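Glutathione S-transferase (PDB 7MIQ) probably catalyses the conjugation of glutathione to electrophilic compounds, as a Gtt2-class glutathione S-transferase with a thioredoxin-like domain and a helical domain. Local coordinates at residues 19-24 and 199-204; 36-41 and 49-54; 88-93 and 155-160; 144-149 and 186-191. All blocks are in the same frame, centred on the assembly; numbering follows the deposited sequence.

In the fold
Contact 2 lies within the N-terminal thioredoxin-like domain, contacts 3 and 4 join helices and loops of the C-terminal helical part, and contact 1 bridges helix 10-22 to the loop after helix 187-196. All four are partly buried. Contact 2 depends on backbone bonds between two parts of one loop, contact 1 on a charge pair and waters, contact 3 on a water and light packing, and contact 4 on a carboxylate at a helix start, with apolar side chains beneath it. Contacts 1 and 3 meet at Phe160, which packs on Glu21, Arg199 and Phe202. Contacts 3 and 4 meet where Arg148 reaches Ile155. Contact 2 touches none of the others; its nearest atoms are about 10 Å from contact 1.

Contact 1. Residues 19-24 and 199-204; sequences LKEIGG and RDAFQS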
loop_
_atom_site.group_PDB
_atom_site.type_symbol
_atom_site.label_atom_id
_atom_site.label_comp_id
_atom_site.label_asym_id
_atom_site.label_seq_id
_atom_site.Cartn_x
_atom_site.Cartn_y
_atom_site.Cartn_z
ATOM N N LEU A 19 -12.968 -7.325 11.512
ATOM C CA LEU A 19 -13.358 -8.563 12.175
ATOM C C LEU A 19 -14.841 -8.552 12.530
ATOM O O LEU A 19 -15.533 -9.564 12.370
ATOM C CB LEU A 19 -12.497 -8.768 13.420
ATOM C CG LEU A 19 -12.382 -10.180 13.987
ATOM C CD1 LEU A 19 -11.967 -11.160 12.902
ATOM C CD2 LEU A 19 -11.380 -10.186 15.125
ATOM N N LYS A 20 -15.354 -7.407 12.994
ATOM C CA LYS A 20 -16.780 -7.316 13.289
ATOM C C LYS A 20 -17.623 -7.456 12.028
ATOM O O LYS A 20 -18.674 -8.108 12.052
ATOM C CB LYS A 20 -17.096 -5.997 13.996
ATOM C CG LYS A 20 -16.847 -6.007 15.492
ATOM C CD LYS A 20 -17.190 -4.657 16.109
ATOM C CE LYS A 20 -16.977 -4.663 17.613
ATOM N NZ LYS A 20 -17.180 -3.312 18.209
ATOM N N GLU A 21 -17.187 -6.850 10.917
ATOM C CA GLU A 21 -17.951 -6.936 9.674
ATOM C C GLU A 21 -18.130 -8.386 9.236
ATOM O O GLU A 21 -19.231 -8.801 8.860
ATOM C CB GLU A 21 -17.269 -6.125 8.567
ATOM C CG GLU A 21 -17.481 -4.612 8.640
ATOM C CD GLU A 21 -18.905 -4.191 8.286
ATOM O OE1 GLU A 21 -19.654 -5.005 7.699
ATOM O OE2 GLU A 21 -19.273 -3.040 8.592
ATOM N N ILE A 22 -17.054 -9.180 9.284
ATOM C CA ILE A 22 -17.121 -10.550 8.781
ATOM C C ILE A 22 -17.618 -11.535 9.828
ATOM O O ILE A 22 -17.764 -12.727 9.521
ATOM C CB ILE A 22 -15.753 -11.006 8.235
ATOM C CG1 ILE A 22 -14.716 -11.088 9.360
ATOM C CG2 ILE A 22 -15.286 -10.064 7.130
ATOM C CD1 ILE A 22 -13.349 -11.553 8.882
ATOM N N GLY A 23 -17.891 -11.082 11.048
ATOM C CA GLY A 23 -18.440 -11.961 12.059
ATOM C C GLY A 23 -17.444 -12.900 12.690
ATOM O O GLY A 23 -17.832 -13.966 13.178
ATOM N N GLY A 24 -16.163 -12.537 12.696
ATOM C CA GLY A 24 -15.136 -13.359 13.291
ATOM C C GLY A 24 -14.832 -12.939 14.716
ATOM O O GLY A 24 -15.126 -11.823 15.135
ATOM N N ARG A 199 -23.147 1.766 10.405
ATOM C CA ARG A 199 -23.077 0.311 10.364
ATOM C C ARG A 199 -22.757 -0.249 11.746
ATOM O O ARG A 199 -22.026 0.358 12.531
ATOM C CB ARG A 199 -22.017 -0.148 9.358
ATOM C CG ARG A 199 -22.284 0.277 7.920
ATOM C CD ARG A 199 -21.124 -0.114 6.993
ATOM N NE ARG A 199 -21.013 -1.559 6.824
ATOM C CZ ARG A 199 -21.608 -2.249 5.860
ATOM N NH1 ARG A 199 -22.359 -1.653 4.947
ATOM N NH2 ARG A 199 -21.445 -3.568 5.808
ATOM N N ASP A 200 -23.313 -1.431 12.033
ATOM C CA ASP A 200 -23.140 -2.037 13.354
ATOM C C ASP A 200 -21.668 -2.232 13.701
ATOM O O ASP A 200 -21.264 -2.038 14.853
ATOM C CB ASP A 200 -23.880 -3.375 13.420
ATOM C CG ASP A 200 -25.391 -3.212 13.382
ATOM O OD1 ASP A 200 -25.887 -2.130 13.764
ATOM O OD2 ASP A 200 -26.082 -4.169 12.976
ATOM N N ALA A 201 -20.846 -2.616 12.720
ATOM C CA ALA A 201 -19.443 -2.902 13.001
ATOM C C ALA A 201 -18.656 -1.657 13.385
ATOM O O ALA A 201 -17.580 -1.778 13.980
ATOM C CB ALA A 201 -18.788 -3.570 11.793
ATOM N N PHE A 202 -19.158 -0.471 13.058
ATOM C CA PHE A 202 -18.464 0.768 13.379
ATOM C C PHE A 202 -18.896 1.356 14.714
ATOM O O PHE A 202 -18.267 2.308 15.187
ATOM C CB PHE A 202 -18.682 1.793 12.261
ATOM C CG PHE A 202 -18.003 1.431 10.967
ATOM C CD1 PHE A 202 -18.457 0.365 10.199
ATOM C CD2 PHE A 202 -16.917 2.157 10.516
ATOM C CE1 PHE A 202 -17.829 0.029 9.011
ATOM C CE2 PHE A 202 -16.290 1.831 9.328
ATOM C CZ PHE A 202 -16.745 0.764 8.573
ATOM N N GLN A 203 -19.940 0.814 15.330
ATOM C CA GLN A 203 -20.355 1.291 16.640
ATOM C C GLN A 203 -19.293 0.947 17.675
ATOM O O GLN A 203 -18.668 -0.117 17.616
ATOM C CB GLN A 203 -21.703 0.682 17.020
ATOM C CG GLN A 203 -22.742 0.748 15.905
ATOM C CD GLN A 203 -23.149 2.171 15.557
ATOM O OE1 GLN A 203 -22.782 2.702 14.505
ATOM N NE2 GLN A 203 -23.919 2.791 16.437
ATOM N N SER A 204 -19.070 1.870 18.611
ATOM C CA SER A 204 -18.020 1.743 19.625
ATOM C C SER A 204 -16.631 1.621 19.000
ATOM O O SER A 204 -15.721 1.036 19.594
ATOM C CB SER A 204 -18.286 0.564 20.568
ATOM O OG SER A 204 -19.435 0.791 21.365
HETATM O O HOH W 1 -16.166 -1.195 16.422
HETATM O O HOH W 2 -21.686 -3.635 9.999
#
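Glu21 meets the guanidinium of Arg199 at its edge, and the ring of Phe160 makes a cation-pi contact with the same group. The grip is side-on and nearly straight: Arg199 NE gives a hydrogen bond to Glu21 OE2 at 2.9 Å and Arg199 NH2 another to Glu21 OE1 at 3.0 Å. Both oxygens lie close to the guanidinium plane and are met on their syn sides, although the carboxylate is turned 35° against it. Glu21 OE2 also sits near the plane of the Phe202 ring, 3.4 Å from CE1, where the slightly positive ring edge suits an anionic oxygen. The bend at chi2 (-71°) brings Glu21 CD over the methyl of Ala201, and OE2 ends 3.3 Å from Ala201 CB; a side chain this small lets the helix approach closely. Lys20 packs its CB 3.7 Å from the same Ala201 CB, then runs out straight. Its NZ holds a water that donates to the carbonyls of Ala201 and Gln203, while a second water joins Glu21 OE2 to Ala201 N. Helix 10-22 of the thioredoxin-like domain is thus tied to the C-terminal part by a salt bridge, which probably keeps Glu21 ionised, and by water-mediated links to the loop backbone.

Contact 2. Residues 36-41 and 49-54; sequences GDNLSE and NGKVPL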
loop_
_atom_site.group_PDB
_atom_site.type_symbol
_atom_site.label_atom_id
_atom_site.label_comp_id
_atom_site.label_asym_id
_atom_site.label_seq_id
_atom_site.Cartn_x
_atom_site.Cartn_y
_atom_site.Cartn_z
ATOM N N GLY A 36 5.963 6.481 19.167
ATOM C CA GLY A 36 6.568 6.303 17.859
ATOM C C GLY A 36 5.548 5.801 16.860
ATOM O O GLY A 36 5.892 5.291 15.788
ATOM N N ASP A 37 4.276 5.963 17.231
ATOM C CA ASP A 37 3.130 5.403 16.531
ATOM C C ASP A 37 3.214 3.888 16.413
ATOM O O ASP A 37 3.985 3.361 15.607
ATOM C CB ASP A 37 2.979 6.041 15.153
ATOM C CG ASP A 37 2.232 7.352 15.209
ATOM O OD1 ASP A 37 2.767 8.327 15.780
ATOM O OD2 ASP A 37 1.102 7.400 14.679
ATOM N N ASN A 38 2.430 3.188 17.233
ATOM C CA ASN A 38 2.139 1.761 17.135
ATOM C C ASN A 38 3.336 0.872 17.441
ATOM O O ASN A 38 3.210 -0.348 17.334
ATOM C CB ASN A 38 1.595 1.370 15.749
ATOM C CG ASN A 38 0.526 2.328 15.244
ATOM O OD1 ASN A 38 -0.263 2.858 16.024
ATOM N ND2 ASN A 38 0.503 2.562 13.930
ATOM N N LEU A 39 4.484 1.429 17.823
ATOM C CA LEU A 39 5.693 0.631 17.974
ATOM C C LEU A 39 5.562 -0.368 19.122
ATOM O O LEU A 39 4.882 -0.119 20.123
ATOM C CB LEU A 39 6.909 1.533 18.199
ATOM C CG LEU A 39 7.365 2.304 16.956
ATOM C CD1 LEU A 39 8.572 3.178 17.257
ATOM C CD2 LEU A 39 7.675 1.340 15.832
ATOM N N SER A 40 6.213 -1.517 18.957
ATOM C CA SER A 40 6.265 -2.540 19.988
ATOM C C SER A 40 7.505 -2.355 20.862
ATOM O O SER A 40 8.429 -1.604 20.539
ATOM C CB SER A 40 6.252 -3.939 19.364
ATOM O OG SER A 40 5.001 -4.238 18.764
ATOM N N GLU A 41 7.517 -3.067 21.987
ATOM C CA GLU A 41 8.595 -2.991 22.968
ATOM C C GLU A 41 9.828 -3.769 22.525
ATOM O O GLU A 41 10.225 -3.711 21.356
ATOM C CB GLU A 41 8.104 -3.519 24.316
ATOM C CG GLU A 41 7.294 -4.815 24.230
ATOM C CD GLU A 41 5.830 -4.600 23.849
ATOM O OE1 GLU A 41 5.479 -3.507 23.349
ATOM O OE2 GLU A 41 5.028 -5.536 24.052
ATOM N N ASN A 49 7.340 -5.112 10.795
ATOM C CA ASN A 49 7.330 -3.655 10.767
ATOM C C ASN A 49 7.497 -3.042 12.153
ATOM O O ASN A 49 7.565 -1.813 12.270
ATOM C CB ASN A 49 6.045 -3.141 10.094
ATOM C CG ASN A 49 4.797 -3.324 10.950
ATOM O OD1 ASN A 49 4.797 -4.048 11.945
ATOM N ND2 ASN A 49 3.715 -2.665 10.548
ATOM N N GLY A 50 7.577 -3.869 13.196
ATOM C CA GLY A 50 7.817 -3.391 14.542
ATOM C C GLY A 50 6.646 -2.702 15.198
ATOM O O GLY A 50 6.847 -1.916 16.130
ATOM N N LYS A 51 5.421 -2.976 14.752
ATOM C CA LYS A 51 4.259 -2.247 15.231
ATOM C C LYS A 51 3.098 -3.198 15.490
ATOM O O LYS A 51 3.087 -4.343 15.031
ATOM C CB LYS A 51 3.830 -1.157 14.236
ATOM C CG LYS A 51 4.810 0.003 14.121
ATOM C CD LYS A 51 4.342 1.030 13.105
ATOM C CE LYS A 51 5.340 2.171 12.973
ATOM N NZ LYS A 51 6.688 1.689 12.566
ATOM N N VAL A 52 2.126 -2.703 16.250
ATOM C CA VAL A 52 0.824 -3.348 16.405
ATOM C C VAL A 52 -0.088 -2.772 15.329
ATOM O O VAL A 52 0.132 -1.635 14.884
ATOM C CB VAL A 52 0.242 -3.129 17.813
ATOM C CG1 VAL A 52 1.125 -3.772 18.865
ATOM C CG2 VAL A 52 0.059 -1.642 18.093
ATOM N N PRO A 53 -1.128 -3.495 14.885
ATOM C CA PRO A 53 -1.560 -4.820 15.350
ATOM C C PRO A 53 -0.678 -5.966 14.864
ATOM O O PRO A 53 0.019 -5.843 13.856
ATOM C CB PRO A 53 -2.966 -4.951 14.762
ATOM C CG PRO A 53 -2.908 -4.140 13.515
ATOM C CD PRO A 53 -2.024 -2.963 13.842
ATOM N N LEU A 54 -0.726 -7.078 15.593
ATOM C CA LEU A 54 0.048 -8.269 15.259
ATOM C C LEU A 54 -0.843 -9.482 15.461
ATOM O O LEU A 54 -1.379 -9.680 16.554
ATOM C CB LEU A 54 1.310 -8.373 16.124
ATOM C CG LEU A 54 2.264 -9.534 15.820
ATOM C CD1 LEU A 54 2.800 -9.435 14.396
ATOM C CD2 LEU A 54 3.412 -9.564 16.829
#
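Leu39 and Lys51 form a single antiparallel bridge as a non-hydrogen-bonded pair, flanked by hydrogen bonds from Val52 N to Asn38 O (2.8 Å) and from Ser40 N to Gly50 O (2.9 Å). The same two carbonyls also receive CA-H contacts from Lys51 and Leu39. Lys51 lays its aliphatic chain across this junction: CB meets Asn38 CB at 3.7 Å, CG meets Leu39 CD2 at 3.6 Å, and the turn at chi4 (58°) brings NZ to 3.4 Å from that methyl. Its methylenes suit these carbons, while CE, beside the charge, lies 3.2 Å from Asp37 O. Asn38 touches with its CB, while its OD1 is bonded to Thr9. Val52 CG1 approaches Ser40 OG at 3.9 Å; that buried hydroxyl has no polar partner in the model. Asn49 OD1 accepts from Lys51 N in an Asx turn, with the donor above the amide plane, and its ND2 binds Glu65. The cis peptide before Pro53 is a hallmark of the thioredoxin fold, and in related transferases this loop borders the glutathione site. Pro53 rests on Ser11 and Val15 of helix 10-22 and on Leu3 of strand 2-5, while Leu54 pairs with Tyr4 to begin strand 54-56.

Contact 3. Residues 88-93 and 155-160; sequences QLERAQ and IATDQF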
loop_
_atom_site.group_PDB
_atom_site.type_symbol
_atom_site.label_atom_id
_atom_site.label_comp_id
_atom_site.label_asym_id
_atom_site.label_seq_id
_atom_site.Cartn_x
_atom_site.Cartn_y
_atom_site.Cartn_z
ATOM N N GLN A 88 -13.317 -10.155 -10.506
ATOM C CA GLN A 88 -11.994 -9.711 -10.944
ATOM C C GLN A 88 -11.902 -8.191 -10.990
ATOM O O GLN A 88 -10.943 -7.599 -10.481
ATOM C CB GLN A 88 -11.662 -10.301 -12.314
ATOM C CG GLN A 88 -10.354 -9.784 -12.906
ATOM C CD GLN A 88 -10.207 -10.120 -14.376
ATOM O OE1 GLN A 88 -11.184 -10.444 -15.046
ATOM N NE2 GLN A 88 -8.981 -10.042 -14.887
ATOM N N LEU A 89 -12.893 -7.540 -11.603
ATOM C CA LEU A 89 -12.847 -6.085 -11.717
ATOM C C LEU A 89 -12.929 -5.417 -10.348
ATOM O O LEU A 89 -12.158 -4.496 -10.056
ATOM C CB LEU A 89 -13.970 -5.589 -12.630
ATOM C CG LEU A 89 -14.061 -4.069 -12.795
ATOM C CD1 LEU A 89 -12.726 -3.485 -13.249
ATOM C CD2 LEU A 89 -15.176 -3.691 -13.768
ATOM N N GLU A 90 -13.854 -5.866 -9.493
ATOM C CA GLU A 90 -13.965 -5.281 -8.157
ATOM C C GLU A 90 -12.677 -5.454 -7.359
ATOM O O GLU A 90 -12.265 -4.545 -6.629
ATOM C CB GLU A 90 -15.138 -5.902 -7.397
ATOM C CG GLU A 90 -16.512 -5.480 -7.896
ATOM C CD GLU A 90 -17.631 -5.943 -6.975
ATOM O OE1 GLU A 90 -17.340 -6.357 -5.830
ATOM O OE2 GLU A 90 -18.804 -5.893 -7.396
ATOM N N ARG A 91 -12.033 -6.619 -7.470
ATOM C CA ARG A 91 -10.801 -6.836 -6.715
ATOM C C ARG A 91 -9.711 -5.868 -7.157
ATOM O O ARG A 91 -8.924 -5.387 -6.333
ATOM C CB ARG A 91 -10.343 -8.291 -6.859
ATOM C CG ARG A 91 -11.139 -9.254 -5.969
ATOM C CD ARG A 91 -10.572 -10.669 -5.968
ATOM N NE ARG A 91 -10.849 -11.377 -7.213
ATOM C CZ ARG A 91 -11.950 -12.078 -7.449
ATOM N NH1 ARG A 91 -12.909 -12.185 -6.544
ATOM N NH2 ARG A 91 -12.093 -12.686 -8.621
ATOM N N ALA A 92 -9.664 -5.552 -8.452
ATOM C CA ALA A 92 -8.684 -4.590 -8.943
ATOM C C ALA A 92 -9.050 -3.169 -8.533
ATOM O O ALA A 92 -8.169 -2.371 -8.190
ATOM C CB ALA A 92 -8.561 -4.697 -10.462
ATOM N N GLN A 93 -10.343 -2.832 -8.563
ATOM C CA GLN A 93 -10.765 -1.496 -8.152
ATOM C C GLN A 93 -10.570 -1.294 -6.653
ATOM O O GLN A 93 -10.224 -0.193 -6.209
ATOM C CB GLN A 93 -12.224 -1.266 -8.551
ATOM C CG GLN A 93 -12.429 -1.163 -10.056
ATOM C CD GLN A 93 -13.894 -1.184 -10.453
ATOM O OE1 GLN A 93 -14.723 -1.807 -9.787
ATOM N NE2 GLN A 93 -14.220 -0.503 -11.546
ATOM N N ILE A 155 -16.509 3.824 -1.845
ATOM C CA ILE A 155 -15.309 4.409 -2.441
ATOM C C ILE A 155 -14.826 3.576 -3.624
ATOM O O ILE A 155 -14.641 4.094 -4.732
ATOM C CB ILE A 155 -14.204 4.580 -1.385
ATOM C CG1 ILE A 155 -14.650 5.574 -0.307
ATOM C CG2 ILE A 155 -12.929 5.070 -2.048
ATOM C CD1 ILE A 155 -13.629 5.770 0.802
ATOM N N ALA A 156 -14.604 2.279 -3.409
ATOM C CA ALA A 156 -13.951 1.461 -4.429
ATOM C C ALA A 156 -14.934 0.969 -5.484
ATOM O O ALA A 156 -14.592 0.909 -6.672
ATOM C CB ALA A 156 -13.249 0.268 -3.776
ATOM N N THR A 157 -16.136 0.580 -5.062
ATOM C CA THR A 157 -17.158 0.010 -5.938
ATOM C C THR A 157 -18.517 0.518 -5.466
ATOM O O THR A 157 -18.610 1.417 -4.623
ATOM C CB THR A 157 -17.119 -1.526 -5.924
ATOM O OG1 THR A 157 -17.462 -1.994 -4.618
ATOM C CG2 THR A 157 -15.737 -2.063 -6.300
ATOM N N ASP A 158 -19.585 -0.073 -6.002
ATOM C CA ASP A 158 -20.927 0.190 -5.496
ATOM C C ASP A 158 -21.264 -0.623 -4.254
ATOM O O ASP A 158 -22.376 -0.493 -3.732
ATOM C CB ASP A 158 -21.966 -0.065 -6.590
ATOM C CG ASP A 158 -21.992 1.037 -7.630
ATOM O OD1 ASP A 158 -22.025 2.223 -7.232
ATOM O OD2 ASP A 158 -21.956 0.722 -8.836
ATOM N N GLN A 159 -20.341 -1.447 -3.764
ATOM C CA GLN A 159 -20.555 -2.224 -2.554
ATOM C C GLN A 159 -19.559 -1.800 -1.484
ATOM O O GLN A 159 -18.431 -1.395 -1.788
ATOM C CB GLN A 159 -20.426 -3.732 -2.819
ATOM C CG GLN A 159 -21.622 -4.354 -3.528
ATOM C CD GLN A 159 -21.712 -3.965 -4.989
ATOM O OE1 GLN A 159 -20.768 -4.159 -5.756
ATOM N NE2 GLN A 159 -22.851 -3.407 -5.382
ATOM N N PHE A 160 -19.999 -1.881 -0.229
ATOM C CA PHE A 160 -19.111 -1.655 0.904
ATOM C C PHE A 160 -17.929 -2.614 0.830
ATOM O O PHE A 160 -18.104 -3.810 0.582
ATOM C CB PHE A 160 -19.880 -1.845 2.214
ATOM C CG PHE A 160 -19.034 -1.704 3.450
ATOM C CD1 PHE A 160 -18.770 -0.454 3.988
ATOM C CD2 PHE A 160 -18.520 -2.827 4.089
ATOM C CE1 PHE A 160 -17.999 -0.319 5.130
ATOM C CE2 PHE A 160 -17.743 -2.701 5.231
ATOM C CZ PHE A 160 -17.483 -1.445 5.752
HETATM O O HOH W 3 -16.568 -4.474 -3.924
#
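Glu90 and Gln159 bring two acceptor oxygens together: Glu90 OE2 lies 3.1 Å from Gln159 OE1, with no hydrogen bond between them. Their side chains cross at about a right angle. The loop 155-160 belongs to the helical domain of the transferase fold and turns through an ST turn, in which Thr157 OG1 accepts from Gln159 N at 3.1 Å. It leads into helix 162-177, where Phe160 packs on Ile165, consistent with the hydrophobic staple known at this point in the family, and Ile155 N bonds to Asp164. Thr157 suits its place because its branches do different work. With chi1 at 65°, OG1 stands between the backbone N and the carbonyl carbon, where it serves the turn and meets a water at 2.7 Å; that water donates to Glu90 OE1 at 2.8 Å. The methyl CG2 instead faces the helix, 3.9 Å from Glu90 CG and 3.6 Å from Gln93 OE1. Glu90 OE1 is held further by the backbone N of Ala86. Helix 88-114 also meets the second subunit here, Arg91 forming a salt bridge with Glu75 of that chain. Ala156, small enough to let loop and helix come close, sets its CB 3.9 Å from the carbonyl oxygen of Gln93.

Contact 4. Residues 144-149 and 186-191; sequences TLDTRL and YPNIAR. Unlike the reference sequence in segment 144-149: Thr147 (reference Gln).
Asp146 reaches from helix 127-151 to the start of helix 187-196, and each of its atoms has a neighbour there. CB lies 3.6 Å from Tyr186 CD1, oblique to the ring, and also touches Ile189 CG1. With CG anti to the backbone N (chi1 -174°), the carboxyl carbon comes 3.7 Å from Tyr186 CB. OD1 then accepts from Ile189 N at 3.2 Å, on the anti side and fairly straight at 158°, and more weakly from Asn188 N at 2.9 Å. OD2 lies beside the side-chain amide of Asn188. The sequence suits this: Tyr186 holds the N-cap position with a ring rather than a short acceptor, Pro187 has no N-H to satisfy, and an aspartate from another helix serves the next two amides. The two helix segments cross at 64°, and beneath the polar group branched apolar chains fill the joint, Leu145 CD2 meeting Ile189 CD1 at 4.1 Å and Leu149 CD1 meeting Ile189 CG1 at 4.2 Å. Ile171 of helix 162-177 packs on both Leu145 and Ile189. Arg191 folds back so that NH2 donates to a lone pair of Leu149 O at 2.8 Å, while its NH1 is bonded to Glu153 O and Gln195. The helix start probably favours the charged form of Asp146, and the guanidinium's charge probably suits the carbonyl end of helix 127-151.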
loop_
_atom_site.group_PDB
_atom_site.type_symbol
_atom_site.label_atom_id
_atom_site.label_comp_id
_atom_site.label_asym_id
_atom_site.label_seq_id
_atom_site.Cartn_x
_atom_site.Cartn_y
_atom_site.Cartn_z
ATOM N N THR A 144 -11.166 15.130 -4.629
ATOM C CA THR A 144 -11.156 13.904 -5.422
ATOM C C THR A 144 -12.039 12.836 -4.791
ATOM O O THR A 144 -12.775 12.130 -5.493
ATOM C CB THR A 144 -9.723 13.391 -5.575
ATOM O OG1 THR A 144 -8.914 14.404 -6.181
ATOM C CG2 THR A 144 -9.690 12.137 -6.434
ATOM N N LEU A 145 -11.980 12.701 -3.464
ATOM C CA LEU A 145 -12.827 11.728 -2.784
ATOM C C LEU A 145 -14.297 12.126 -2.854
ATOM O O LEU A 145 -15.168 11.271 -3.050
ATOM C CB LEU A 145 -12.385 11.576 -1.330
ATOM C CG LEU A 145 -13.122 10.518 -0.509
ATOM C CD1 LEU A 145 -13.012 9.153 -1.172
ATOM C CD2 LEU A 145 -12.568 10.479 0.918
ATOM N N ASP A 146 -14.592 13.415 -2.683
ATOM C CA ASP A 146 -15.979 13.863 -2.749
ATOM C C ASP A 146 -16.570 13.634 -4.135
ATOM O O ASP A 146 -17.724 13.210 -4.265
ATOM C CB ASP A 146 -16.073 15.337 -2.363
ATOM C CG ASP A 146 -17.505 15.819 -2.268
ATOM O OD1 ASP A 146 -18.151 15.572 -1.227
ATOM O OD2 ASP A 146 -17.989 16.432 -3.240
ATOM N N THR A 147 -15.796 13.911 -5.188
ATOM C CA THR A 147 -16.299 13.686 -6.540
ATOM C C THR A 147 -16.553 12.205 -6.786
ATOM O O THR A 147 -17.563 11.833 -7.398
ATOM C CB THR A 147 -15.323 14.252 -7.571
ATOM O OG1 THR A 147 -15.239 15.674 -7.414
ATOM C CG2 THR A 147 -15.792 13.938 -8.986
ATOM N N ARG A 148 -15.662 11.342 -6.292
ATOM C CA ARG A 148 -15.884 9.904 -6.391
ATOM C C ARG A 148 -17.187 9.503 -5.711
ATOM O O ARG A 148 -17.987 8.747 -6.273
ATOM C CB ARG A 148 -14.697 9.149 -5.786
ATOM C CG ARG A 148 -14.895 7.645 -5.696
ATOM C CD ARG A 148 -15.190 7.033 -7.058
ATOM N NE ARG A 148 -15.221 5.576 -6.995
ATOM C CZ ARG A 148 -15.556 4.788 -8.006
ATOM N NH1 ARG A 148 -15.914 5.281 -9.181
ATOM N NH2 ARG A 148 -15.534 3.469 -7.835
ATOM N N LEU A 149 -17.430 10.010 -4.503
ATOM C CA LEU A 149 -18.632 9.625 -3.775
ATOM C C LEU A 149 -19.895 10.302 -4.300
ATOM O O LEU A 149 -20.992 9.977 -3.832
ATOM C CB LEU A 149 -18.452 9.903 -2.280
ATOM C CG LEU A 149 -17.408 8.973 -1.645
ATOM C CD1 LEU A 149 -17.036 9.414 -0.236
ATOM C CD2 LEU A 149 -17.913 7.533 -1.645
ATOM N N TYR A 186 -17.816 19.062 1.889
ATOM C CA TYR A 186 -17.875 17.923 0.976
ATOM C C TYR A 186 -19.097 17.074 1.302
ATOM O O TYR A 186 -19.015 16.102 2.067
ATOM C CB TYR A 186 -16.569 17.132 1.035
ATOM C CG TYR A 186 -15.384 17.990 0.648
ATOM C CD1 TYR A 186 -15.199 18.392 -0.672
ATOM C CD2 TYR A 186 -14.466 18.423 1.600
ATOM C CE1 TYR A 186 -14.128 19.185 -1.036
ATOM C CE2 TYR A 186 -13.388 19.220 1.242
ATOM C CZ TYR A 186 -13.226 19.596 -0.077
ATOM O OH TYR A 186 -12.159 20.387 -0.440
ATOM N N PRO A 187 -20.254 17.413 0.721
ATOM C CA PRO A 187 -21.500 16.730 1.103
ATOM C C PRO A 187 -21.527 15.261 0.735
ATOM O O PRO A 187 -22.219 14.482 1.402
ATOM C CB PRO A 187 -22.583 17.510 0.339
ATOM C CG PRO A 187 -21.936 18.795 -0.073
ATOM C CD PRO A 187 -20.484 18.495 -0.250
ATOM N N ASN A 188 -20.810 14.860 -0.314
ATOM C CA ASN A 188 -20.811 13.458 -0.713
ATOM C C ASN A 188 -19.973 12.614 0.240
ATOM O O ASN A 188 -20.346 11.481 0.563
ATOM C CB ASN A 188 -20.319 13.333 -2.153
ATOM C CG ASN A 188 -21.213 14.081 -3.131
ATOM O OD1 ASN A 188 -20.808 15.076 -3.733
ATOM N ND2 ASN A 188 -22.443 13.611 -3.277
ATOM N N ILE A 189 -18.842 13.146 0.707
ATOM C CA ILE A 189 -18.136 12.495 1.807
ATOM C C ILE A 189 -19.040 12.415 3.030
ATOM O O ILE A 189 -19.101 11.388 3.713
ATOM C CB ILE A 189 -16.825 13.233 2.126
ATOM C CG1 ILE A 189 -15.922 13.292 0.894
ATOM C CG2 ILE A 189 -16.107 12.566 3.304
ATOM C CD1 ILE A 189 -14.612 14.040 1.127
ATOM N N ALA A 190 -19.768 13.497 3.315
ATOM C CA ALA A 190 -20.643 13.509 4.481
ATOM C C ALA A 190 -21.739 12.456 4.350
ATOM O O ALA A 190 -21.988 11.687 5.286
ATOM C CB ALA A 190 -21.238 14.904 4.672
ATOM N N ARG A 191 -22.400 12.408 3.188
ATOM C CA ARG A 191 -23.408 11.381 2.920
ATOM C C ARG A 191 -22.846 9.985 3.155
ATOM O O ARG A 191 -23.447 9.166 3.861
ATOM C CB ARG A 191 -23.909 11.513 1.476
ATOM C CG ARG A 191 -25.043 10.565 1.057
ATOM C CD ARG A 191 -24.567 9.164 0.624
ATOM N NE ARG A 191 -23.555 9.188 -0.426
ATOM C CZ ARG A 191 -22.813 8.143 -0.770
ATOM N NH1 ARG A 191 -22.937 6.976 -0.158
ATOM N NH2 ARG A 191 -21.919 8.273 -1.749
HETATM O O HOH W 4 -23.569 11.331 -2.215
#